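Local atomic coordinates of aldehyde dehydrogenase (PDB entry 6K10), a protein that oxidises 4,4'-diaponeurosporen-4-al to 4,4'-diaponeurosporenoic acid, probably with NAD+ as acceptor, in the biosynthesis of the carotenoid staphyloxanthin. Residues Y112-I118 against F188-T194; I184-F188 against A206-V212; L357-I361 against R385-L390. The protein carries 1 engineered substitution. All coordinates share one frame; numbering follows the deposited sequence.

Interaction 1: residues Y112-I118 against F188-T194; sequences YGTVLII and FDYVFFT
The carbonyl oxygen Ile118 O is gripped twice: by Thr194 N at 3.2 Å and by a water that donates to Ile118 O from 2.8 Å. The same water accepts from Thr194 OG1 at 2.9 Å, so Thr194 reaches this one oxygen directly through its N-H and indirectly through its hydroxyl. At the other end Asp189 grips both N and O of Thr114 without a water. Asp189 OD2 takes the Thr114 N-H at 2.7 Å through the anti lone pair, almost dead straight at 177°, while Asp189 N donates to Thr114 O at 2.8 Å. Between these ends the backbones of Leu116, Ile118 and Phe192 pair as parallel strands, although Tyr190 N is buried without a partner.

The side chains alternate across the sheet. On one face Leu116 CB sits squarely over the Phe188 ring, 3.6 Å from its centroid; with CG anti to the backbone N (chi1 175°), the two methyls come down near Phe188 CZ and CE2. Beyond it, Ile118 CG2 meets the edge of Phe193 at CD1. On the opposite face Tyr190 CD2 lies over the rim of the Tyr112 ring, the ring planes 41° apart.

Helix 126-138 packs on the Val115 and Ile117 face, helix 197-209 on that of Ile118 and Phe193. This layering of parallel core strands between helices is the Rossmann-like NAD-binding domain of aldehyde dehydrogenases, with Thr194 leading toward the predicted catalytic Glu217.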
loop_
_atom_site.group_PDB
_atom_site.type_symbol
_atom_site.label_atom_id
_atom_site.label_comp_id
_atom_site.label_asym_id
_atom_site.label_seq_id
_atom_site.Cartn_x
_atom_site.Cartn_y
_atom_site.Cartn_z
ATOM N N TYR A 112 -12.383 1.856 4.348
ATOM C CA TYR A 112 -11.642 1.968 5.598
ATOM C C TYR A 112 -12.486 2.609 6.691
ATOM O O TYR A 112 -12.390 2.225 7.861
ATOM C CB TYR A 112 -10.371 2.788 5.379
ATOM C CG TYR A 112 -9.249 2.034 4.714
ATOM C CD1 TYR A 112 -8.491 1.114 5.425
ATOM C CD2 TYR A 112 -8.943 2.245 3.377
ATOM C CE1 TYR A 112 -7.459 0.425 4.824
ATOM C CE2 TYR A 112 -7.913 1.558 2.765
ATOM C CZ TYR A 112 -7.175 0.649 3.493
ATOM O OH TYR A 112 -6.146 -0.037 2.894
ATOM N N GLY A 113 -13.309 3.589 6.328
ATOM C CA GLY A 113 -14.108 4.308 7.299
ATOM C C GLY A 113 -14.105 5.804 7.065
ATOM O O GLY A 113 -14.704 6.292 6.102
ATOM N N THR A 114 -13.424 6.541 7.939
ATOM C CA THR A 114 -13.329 7.993 7.864
ATOM C C THR A 114 -11.899 8.362 7.490
ATOM O O THR A 114 -10.956 7.995 8.200
ATOM C CB THR A 114 -13.728 8.628 9.196
ATOM O OG1 THR A 114 -15.092 8.296 9.491
ATOM C CG2 THR A 114 -13.576 10.140 9.138
ATOM N N VAL A 115 -11.738 9.081 6.378
ATOM C CA VAL A 115 -10.422 9.325 5.804
ATOM C C VAL A 115 -10.132 10.821 5.780
ATOM O O VAL A 115 -11.033 11.663 5.839
ATOM C CB VAL A 115 -10.288 8.725 4.387
ATOM C CG1 VAL A 115 -10.697 7.260 4.390
ATOM C CG2 VAL A 115 -11.120 9.517 3.384
ATOM N N LEU A 116 -8.843 11.140 5.686
ATOM C CA LEU A 116 -8.348 12.508 5.648
ATOM C C LEU A 116 -7.659 12.753 4.314
ATOM O O LEU A 116 -6.849 11.932 3.871
ATOM C CB LEU A 116 -7.372 12.769 6.799
ATOM C CG LEU A 116 -6.675 14.132 6.825
ATOM C CD1 LEU A 116 -7.687 15.272 6.871
ATOM C CD2 LEU A 116 -5.706 14.217 7.993
ATOM N N ILE A 117 -7.976 13.881 3.682
ATOM C CA ILE A 117 -7.380 14.273 2.410
ATOM C C ILE A 117 -6.764 15.653 2.584
ATOM O O ILE A 117 -7.469 16.617 2.914
ATOM C CB ILE A 117 -8.412 14.271 1.271
ATOM C CG1 ILE A 117 -8.931 12.852 1.030
ATOM C CG2 ILE A 117 -7.805 14.844 0.000
ATOM C CD1 ILE A 117 -10.082 12.779 0.056
ATOM N N ILE A 118 -5.454 15.748 2.365
ATOM C CA ILE A 118 -4.711 17.000 2.467
ATOM C C ILE A 118 -4.243 17.386 1.071
ATOM O O ILE A 118 -3.616 16.579 0.378
ATOM C CB ILE A 118 -3.513 16.874 3.425
ATOM C CG1 ILE A 118 -3.974 16.455 4.820
ATOM C CG2 ILE A 118 -2.729 18.179 3.483
ATOM C CD1 ILE A 118 -2.844 15.948 5.701
ATOM N N PHE A 188 -7.811 8.753 12.177
ATOM C CA PHE A 188 -8.431 8.499 10.886
ATOM C C PHE A 188 -8.156 7.063 10.449
ATOM O O PHE A 188 -7.178 6.436 10.863
ATOM C CB PHE A 188 -7.895 9.466 9.828
ATOM C CG PHE A 188 -8.519 10.833 9.869
ATOM C CD1 PHE A 188 -9.691 11.097 9.178
ATOM C CD2 PHE A 188 -7.924 11.858 10.584
ATOM C CE1 PHE A 188 -10.262 12.356 9.205
ATOM C CE2 PHE A 188 -8.491 13.119 10.616
ATOM C CZ PHE A 188 -9.660 13.368 9.926
ATOM N N ASP A 189 -9.034 6.538 9.599
ATOM C CA ASP A 189 -8.831 5.205 9.051
ATOM C C ASP A 189 -7.925 5.202 7.826
ATOM O O ASP A 189 -7.446 4.134 7.431
ATOM C CB ASP A 189 -10.180 4.562 8.715
ATOM C CG ASP A 189 -11.097 4.475 9.924
ATOM O OD1 ASP A 189 -10.773 3.712 10.859
ATOM O OD2 ASP A 189 -12.134 5.172 9.945
ATOM N N TYR A 190 -7.678 6.366 7.227
ATOM C CA TYR A 190 -6.726 6.503 6.136
ATOM C C TYR A 190 -6.363 7.974 6.000
ATOM O O TYR A 190 -7.193 8.853 6.253
ATOM C CB TYR A 190 -7.293 5.965 4.815
ATOM C CG TYR A 190 -6.229 5.555 3.828
ATOM C CD1 TYR A 190 -5.638 6.487 2.987
ATOM C CD2 TYR A 190 -5.810 4.234 3.742
ATOM C CE1 TYR A 190 -4.656 6.115 2.086
ATOM C CE2 TYR A 190 -4.833 3.852 2.844
ATOM C CZ TYR A 190 -4.260 4.793 2.019
ATOM O OH TYR A 190 -3.286 4.404 1.128
ATOM N N VAL A 191 -5.119 8.239 5.606
ATOM C CA VAL A 191 -4.647 9.599 5.368
ATOM C C VAL A 191 -4.060 9.675 3.965
ATOM O O VAL A 191 -3.176 8.886 3.618
ATOM C CB VAL A 191 -3.602 10.034 6.415
ATOM C CG1 VAL A 191 -3.014 11.379 6.036
ATOM C CG2 VAL A 191 -4.235 10.100 7.796
ATOM N N PHE A 192 -4.553 10.616 3.165
ATOM C CA PHE A 192 -4.066 10.860 1.811
ATOM C C PHE A 192 -3.465 12.256 1.776
ATOM O O PHE A 192 -4.158 13.230 2.078
ATOM C CB PHE A 192 -5.199 10.716 0.781
ATOM C CG PHE A 192 -4.733 10.774 -0.654
ATOM C CD1 PHE A 192 -4.317 11.971 -1.224
ATOM C CD2 PHE A 192 -4.710 9.631 -1.431
ATOM C CE1 PHE A 192 -3.888 12.022 -2.534
ATOM C CE2 PHE A 192 -4.282 9.679 -2.747
ATOM C CZ PHE A 192 -3.871 10.876 -3.297
ATOM N N PHE A 193 -2.187 12.352 1.407
ATOM C CA PHE A 193 -1.449 13.608 1.457
ATOM C C PHE A 193 -0.701 13.853 0.155
ATOM O O PHE A 193 0.014 12.972 -0.328
ATOM C CB PHE A 193 -0.467 13.621 2.634
ATOM C CG PHE A 193 0.528 14.745 2.566
ATOM C CD1 PHE A 193 0.218 15.989 3.078
ATOM C CD2 PHE A 193 1.777 14.558 1.989
ATOM C CE1 PHE A 193 1.119 17.025 3.010
ATOM C CE2 PHE A 193 2.680 15.593 1.915
ATOM C CZ PHE A 193 2.357 16.828 2.433
ATOM N N THR A 194 -0.856 15.058 -0.394
ATOM C CA THR A 194 -0.027 15.563 -1.481
ATOM C C THR A 194 0.601 16.866 -1.020
ATOM O O THR A 194 -0.108 17.763 -0.553
ATOM C CB THR A 194 -0.842 15.802 -2.761
ATOM O OG1 THR A 194 -1.480 14.585 -3.162
ATOM C CG2 THR A 194 0.055 16.285 -3.900
HETATM O O HOH W 1 -4.086 15.467 -2.157
#

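Interaction 2: residues I184-F188 against A206-V212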
loop_
_atom_site.group_PDB
_atom_site.type_symbol
_atom_site.label_atom_id
_atom_site.label_comp_id
_atom_site.label_asym_id
_atom_site.label_seq_id
_atom_site.Cartn_x
_atom_site.Cartn_y
_atom_site.Cartn_z
ATOM N N ILE A 184 -3.997 15.324 11.729
ATOM C CA ILE A 184 -3.142 14.151 11.559
ATOM C C ILE A 184 -2.912 13.381 12.850
ATOM O O ILE A 184 -2.439 12.239 12.798
ATOM C CB ILE A 184 -1.784 14.540 10.942
ATOM C CG1 ILE A 184 -1.066 15.578 11.804
ATOM C CG2 ILE A 184 -1.971 15.051 9.520
ATOM C CD1 ILE A 184 0.279 16.001 11.241
ATOM N N HIS A 185 -3.226 13.967 14.002
ATOM C CA HIS A 185 -3.126 13.264 15.274
ATOM C C HIS A 185 -4.415 12.552 15.656
ATOM O O HIS A 185 -4.447 11.869 16.685
ATOM C CB HIS A 185 -2.721 14.234 16.387
ATOM C CG HIS A 185 -1.303 14.702 16.288
ATOM N ND1 HIS A 185 -0.234 13.832 16.261
ATOM C CD2 HIS A 185 -0.778 15.947 16.210
ATOM C CE1 HIS A 185 0.889 14.521 16.166
ATOM N NE2 HIS A 185 0.587 15.807 16.135
ATOM N N LEU A 186 -5.477 12.698 14.857
ATOM C CA LEU A 186 -6.725 11.988 15.077
ATOM C C LEU A 186 -6.678 10.617 14.408
ATOM O O LEU A 186 -6.064 10.458 13.348
ATOM C CB LEU A 186 -7.898 12.794 14.526
ATOM C CG LEU A 186 -8.162 14.120 15.240
ATOM C CD1 LEU A 186 -9.278 14.897 14.559
ATOM C CD2 LEU A 186 -8.490 13.872 16.703
ATOM N N PRO A 187 -7.327 9.590 15.010
ATOM C CA PRO A 187 -7.234 8.221 14.471
ATOM C C PRO A 187 -8.111 8.009 13.240
ATOM O O PRO A 187 -9.044 7.198 13.236
ATOM C CB PRO A 187 -7.679 7.372 15.668
ATOM C CG PRO A 187 -8.675 8.233 16.360
ATOM C CD PRO A 187 -8.160 9.648 16.224
ATOM N N PHE A 188 -7.811 8.753 12.177
ATOM C CA PHE A 188 -8.431 8.499 10.886
ATOM C C PHE A 188 -8.156 7.063 10.449
ATOM O O PHE A 188 -7.178 6.436 10.863
ATOM C CB PHE A 188 -7.895 9.466 9.828
ATOM C CG PHE A 188 -8.519 10.833 9.869
ATOM C CD1 PHE A 188 -9.691 11.097 9.178
ATOM C CD2 PHE A 188 -7.924 11.858 10.584
ATOM C CE1 PHE A 188 -10.262 12.356 9.205
ATOM C CE2 PHE A 188 -8.491 13.119 10.616
ATOM C CZ PHE A 188 -9.660 13.368 9.926
ATOM N N ALA A 206 3.037 11.348 12.404
ATOM C CA ALA A 206 1.821 11.450 13.204
ATOM C C ALA A 206 0.915 10.248 12.974
ATOM O O ALA A 206 0.382 9.663 13.924
ATOM C CB ALA A 206 1.086 12.749 12.874
ATOM N N ALA A 207 0.732 9.868 11.708
ATOM C CA ALA A 207 -0.095 8.709 11.392
ATOM C C ALA A 207 0.491 7.433 11.978
ATOM O O ALA A 207 -0.251 6.541 12.405
ATOM C CB ALA A 207 -0.251 8.579 9.878
ATOM N N SER A 208 1.823 7.326 12.008
ATOM C CA SER A 208 2.453 6.098 12.479
ATOM C C SER A 208 2.128 5.836 13.943
ATOM O O SER A 208 1.970 4.682 14.357
ATOM C CB SER A 208 3.965 6.163 12.265
ATOM O OG SER A 208 4.582 7.008 13.218
ATOM N N GLU A 209 2.016 6.903 14.735
ATOM C CA GLU A 209 1.654 6.779 16.141
ATOM C C GLU A 209 0.321 6.064 16.326
ATOM O O GLU A 209 0.131 5.343 17.314
ATOM C CB GLU A 209 1.604 8.175 16.758
ATOM C CG GLU A 209 1.183 8.245 18.203
ATOM C CD GLU A 209 1.517 9.591 18.812
ATOM O OE1 GLU A 209 1.798 10.533 18.039
ATOM O OE2 GLU A 209 1.491 9.711 20.054
ATOM N N ASN A 210 -0.605 6.240 15.385
ATOM C CA ASN A 210 -1.948 5.685 15.480
ATOM C C ASN A 210 -2.156 4.484 14.566
ATOM O O ASN A 210 -3.303 4.072 14.355
ATOM C CB ASN A 210 -2.979 6.769 15.164
ATOM C CG ASN A 210 -3.018 7.861 16.216
ATOM O OD1 ASN A 210 -2.913 7.589 17.410
ATOM N ND2 ASN A 210 -3.155 9.107 15.774
ATOM N N LEU A 211 -1.078 3.913 14.019
ATOM C CA LEU A 211 -1.158 2.775 13.099
ATOM C C LEU A 211 -2.075 3.078 11.912
ATOM O O LEU A 211 -2.828 2.219 11.454
ATOM C CB LEU A 211 -1.616 1.504 13.821
ATOM C CG LEU A 211 -0.672 0.921 14.876
ATOM C CD1 LEU A 211 -1.301 -0.290 15.556
ATOM C CD2 LEU A 211 0.666 0.555 14.250
ATOM N N VAL A 212 -2.000 4.305 11.418
ATOM C CA VAL A 212 -2.892 4.769 10.344
ATOM C C VAL A 212 -2.156 4.565 9.006
ATOM O O VAL A 212 -1.037 5.059 8.857
ATOM C CB VAL A 212 -3.279 6.235 10.532
ATOM C CG1 VAL A 212 -4.025 6.740 9.312
ATOM C CG2 VAL A 212 -4.133 6.398 11.779
HETATM O O HOH W 2 -0.228 11.087 16.062
#
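Ala206 CB pushes into the corner made by Ile184 and His185. Ala206 CB meets Ile184 CG1 at 3.7 Å and also touches His185 CE1 at 3.7 Å. Ile184 holds its CG1 branch between the backbone N and the carbonyl carbon (chi1 58°), which lays CG1 and CD1 against this methyl. Farther along the loop, Val212 CG2 presses on Phe188 O at 3.2 Å.

Polar links flank the apolar patch. Asn210 ND2 reaches His185 O at 3.2 Å in a weak, bent hydrogen bond. A water in the plane of the imidazole, at its edge, joins His185 ND1 at 2.8 Å to Ala206 O and Glu209 OE1, donating to both oxygens.

Backbone turns set these groups in place. Pro187 centres an inverse gamma turn, closed by Phe188 N to Leu186 O. On the helix side, a Schellman motif with Leu211 as C-prime residue ends helix 197-209; Asn210 N and Val212 N reach Ala207 O from opposite faces of its plane. Tyr204 of the second subunit hydrogen-bonds Val212 O.

The polar join is thus weak or water-mediated. His185 ND1 and Glu209 OE1, 4.3 Å apart, are bridged by that water and do not bond directly; a carboxylate so near might favour a protonated imidazole.

Interaction 3: residues L357-I361 against R385-L390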
loop_
_atom_site.group_PDB
_atom_site.type_symbol
_atom_site.label_atom_id
_atom_site.label_comp_id
_atom_site.label_asym_id
_atom_site.label_seq_id
_atom_site.Cartn_x
_atom_site.Cartn_y
_atom_site.Cartn_z
ATOM N N LEU A 357 25.845 8.534 -21.226
ATOM C CA LEU A 357 24.624 8.206 -20.492
ATOM C C LEU A 357 24.924 7.672 -19.098
ATOM O O LEU A 357 24.128 7.865 -18.167
ATOM C CB LEU A 357 23.792 7.188 -21.269
ATOM C CG LEU A 357 22.385 6.968 -20.699
ATOM C CD1 LEU A 357 21.542 8.213 -20.915
ATOM C CD2 LEU A 357 21.707 5.737 -21.294
ATOM N N ASP A 358 26.059 6.984 -18.936
ATOM C CA ASP A 358 26.431 6.477 -17.618
ATOM C C ASP A 358 26.602 7.615 -16.619
ATOM O O ASP A 358 26.257 7.468 -15.438
ATOM C CB ASP A 358 27.707 5.636 -17.718
ATOM C CG ASP A 358 27.581 4.504 -18.727
ATOM O OD1 ASP A 358 26.951 3.469 -18.412
ATOM O OD2 ASP A 358 28.120 4.647 -19.846
ATOM N N GLU A 359 27.130 8.757 -17.074
ATOM C CA GLU A 359 27.270 9.906 -16.186
ATOM C C GLU A 359 25.911 10.488 -15.818
ATOM O O GLU A 359 25.665 10.816 -14.649
ATOM C CB GLU A 359 28.156 10.967 -16.841
ATOM N N ALA A 360 25.009 10.609 -16.793
ATOM C CA ALA A 360 23.665 11.095 -16.493
ATOM C C ALA A 360 22.954 10.181 -15.496
ATOM O O ALA A 360 22.336 10.652 -14.535
ATOM C CB ALA A 360 22.857 11.222 -17.784
ATOM N N ILE A 361 23.055 8.865 -15.699
ATOM C CA ILE A 361 22.428 7.901 -14.796
ATOM C C ILE A 361 23.048 7.983 -13.406
ATOM O O ILE A 361 22.339 7.977 -12.390
ATOM C CB ILE A 361 22.528 6.479 -15.390
ATOM C CG1 ILE A 361 21.573 6.334 -16.579
ATOM C CG2 ILE A 361 22.274 5.411 -14.327
ATOM C CD1 ILE A 361 21.677 4.997 -17.300
ATOM N N ARG A 385 17.747 1.180 -21.086
ATOM C CA ARG A 385 18.675 1.380 -19.975
ATOM C C ARG A 385 18.067 2.273 -18.901
ATOM O O ARG A 385 18.147 1.970 -17.706
ATOM C CB ARG A 385 19.984 1.987 -20.483
ATOM C CG ARG A 385 21.014 0.981 -20.958
ATOM C CD ARG A 385 22.406 1.592 -20.911
ATOM N NE ARG A 385 22.897 1.691 -19.539
ATOM C CZ ARG A 385 23.998 2.343 -19.178
ATOM N NH1 ARG A 385 24.731 2.967 -20.089
ATOM N NH2 ARG A 385 24.363 2.373 -17.903
ATOM N N VAL A 386 17.455 3.384 -19.311
ATOM C CA VAL A 386 16.951 4.355 -18.343
ATOM C C VAL A 386 15.792 3.770 -17.546
ATOM O O VAL A 386 15.725 3.914 -16.319
ATOM C CB VAL A 386 16.549 5.655 -19.058
ATOM C CG1 VAL A 386 15.744 6.532 -18.128
ATOM C CG2 VAL A 386 17.787 6.390 -19.541
ATOM N N ILE A 387 14.858 3.105 -18.231
ATOM C CA ILE A 387 13.698 2.538 -17.546
ATOM C C ILE A 387 14.124 1.418 -16.604
ATOM O O ILE A 387 13.561 1.256 -15.513
ATOM C CB ILE A 387 12.658 2.050 -18.571
ATOM C CG1 ILE A 387 12.195 3.210 -19.459
ATOM C CG2 ILE A 387 11.480 1.387 -17.868
ATOM C CD1 ILE A 387 11.361 2.783 -20.646
ATOM N N ASN A 388 15.136 0.644 -16.997
ATOM C CA ASN A 388 15.538 -0.502 -16.188
ATOM C C ASN A 388 16.451 -0.104 -15.035
ATOM O O ASN A 388 16.371 -0.693 -13.951
ATOM C CB ASN A 388 16.230 -1.550 -17.060
ATOM C CG ASN A 388 15.294 -2.187 -18.066
ATOM O OD1 ASN A 388 14.072 -2.087 -17.946
ATOM N ND2 ASN A 388 15.862 -2.871 -19.050
ATOM N N GLU A 389 17.323 0.886 -15.236
ATOM C CA GLU A 389 18.374 1.161 -14.264
ATOM C C GLU A 389 18.040 2.273 -13.280
ATOM O O GLU A 389 18.650 2.324 -12.205
ATOM C CB GLU A 389 19.683 1.506 -14.982
ATOM C CG GLU A 389 20.247 0.356 -15.799
ATOM C CD GLU A 389 21.498 0.740 -16.561
ATOM O OE1 GLU A 389 22.298 1.539 -16.032
ATOM O OE2 GLU A 389 21.676 0.245 -17.693
ATOM N N LEU A 390 17.104 3.159 -13.606
ATOM C CA LEU A 390 16.732 4.263 -12.730
ATOM C C LEU A 390 15.312 4.064 -12.226
ATOM O O LEU A 390 14.392 3.841 -13.020
ATOM C CB LEU A 390 16.844 5.605 -13.456
ATOM C CG LEU A 390 18.261 6.041 -13.824
ATOM C CD1 LEU A 390 18.222 7.283 -14.699
ATOM C CD2 LEU A 390 19.083 6.286 -12.567
#
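Ile361 lays its CD1 methyl over one face of the Arg385 guanidinium, 3.7 Å above the plane and displaced toward the rim, with Arg385 NH2 as the nearest nitrogen. The same methyl touches Glu389 OE1, so it packs where arginine and glutamate join.

That pair belongs to a three-residue network lying nearly in the guanidinium plane. Arg385 meets Asp358 end-on: Arg385 NH1 at 2.8 Å and NH2 at 2.9 Å both go to Asp358 OD1, approaching from the same face of the carboxylate, whose plane is turned 42° from the guanidinium. Glu389 is held side-on, one turn along the same helix. Arg385 NE donates to Glu389 OE2 at 2.6 Å, and Arg385 NH2 donates to Glu389 OE1 at 2.9 Å, on the syn lone pair of OE1. A bend at chi3 (74°) swings the guanidinium across to Asp358. Two carboxylates, 5.6 Å apart between Asp358 OD1 and Glu389 OE1, therefore share one cation, which probably offsets their mutual repulsion and fixes the arginine's rotation.

Away from the charges the packing is apolar. Ile361 CG2 abuts Leu390 CD2 at 3.7 Å, and Leu357 CD2 approaches Val386 CG2 more loosely. Leu390 and Val386 also rest on Leu373 of strand 372-376. Past the contact, Asn388 OD1 hydrogen-bonds Lys108 of the second subunit.

The short helical segments run 11.4 Å apart and cross at -34°. Two neighbouring helices, one leading from strand 348-354 to strand 372-376 and the other on to strand 394-397 in a mixed but largely parallel sheet, are part of the alpha/beta layering of the aldehyde dehydrogenase catalytic domain.

From the N terminus, strand 104-118 comes first, and interaction 1 closes a loop of 69 intervening residues by pairing it with strand 190-194. Interaction 2 opens at 184-188, before that loop has closed, and ends at 206-212, so the two cross along the chain. They share Phe188 and touch directly: Val191 CG2 packs on Val212 CG1 at 3.7 Å. Together they tie two strands of one sheet to the end of helix 197-209. Interaction 3 follows in series, joining helices 357-365 and 380-389 beside the other sheet, its centre about 36 Å from that of interaction 1. All three regions also reach the second subunit.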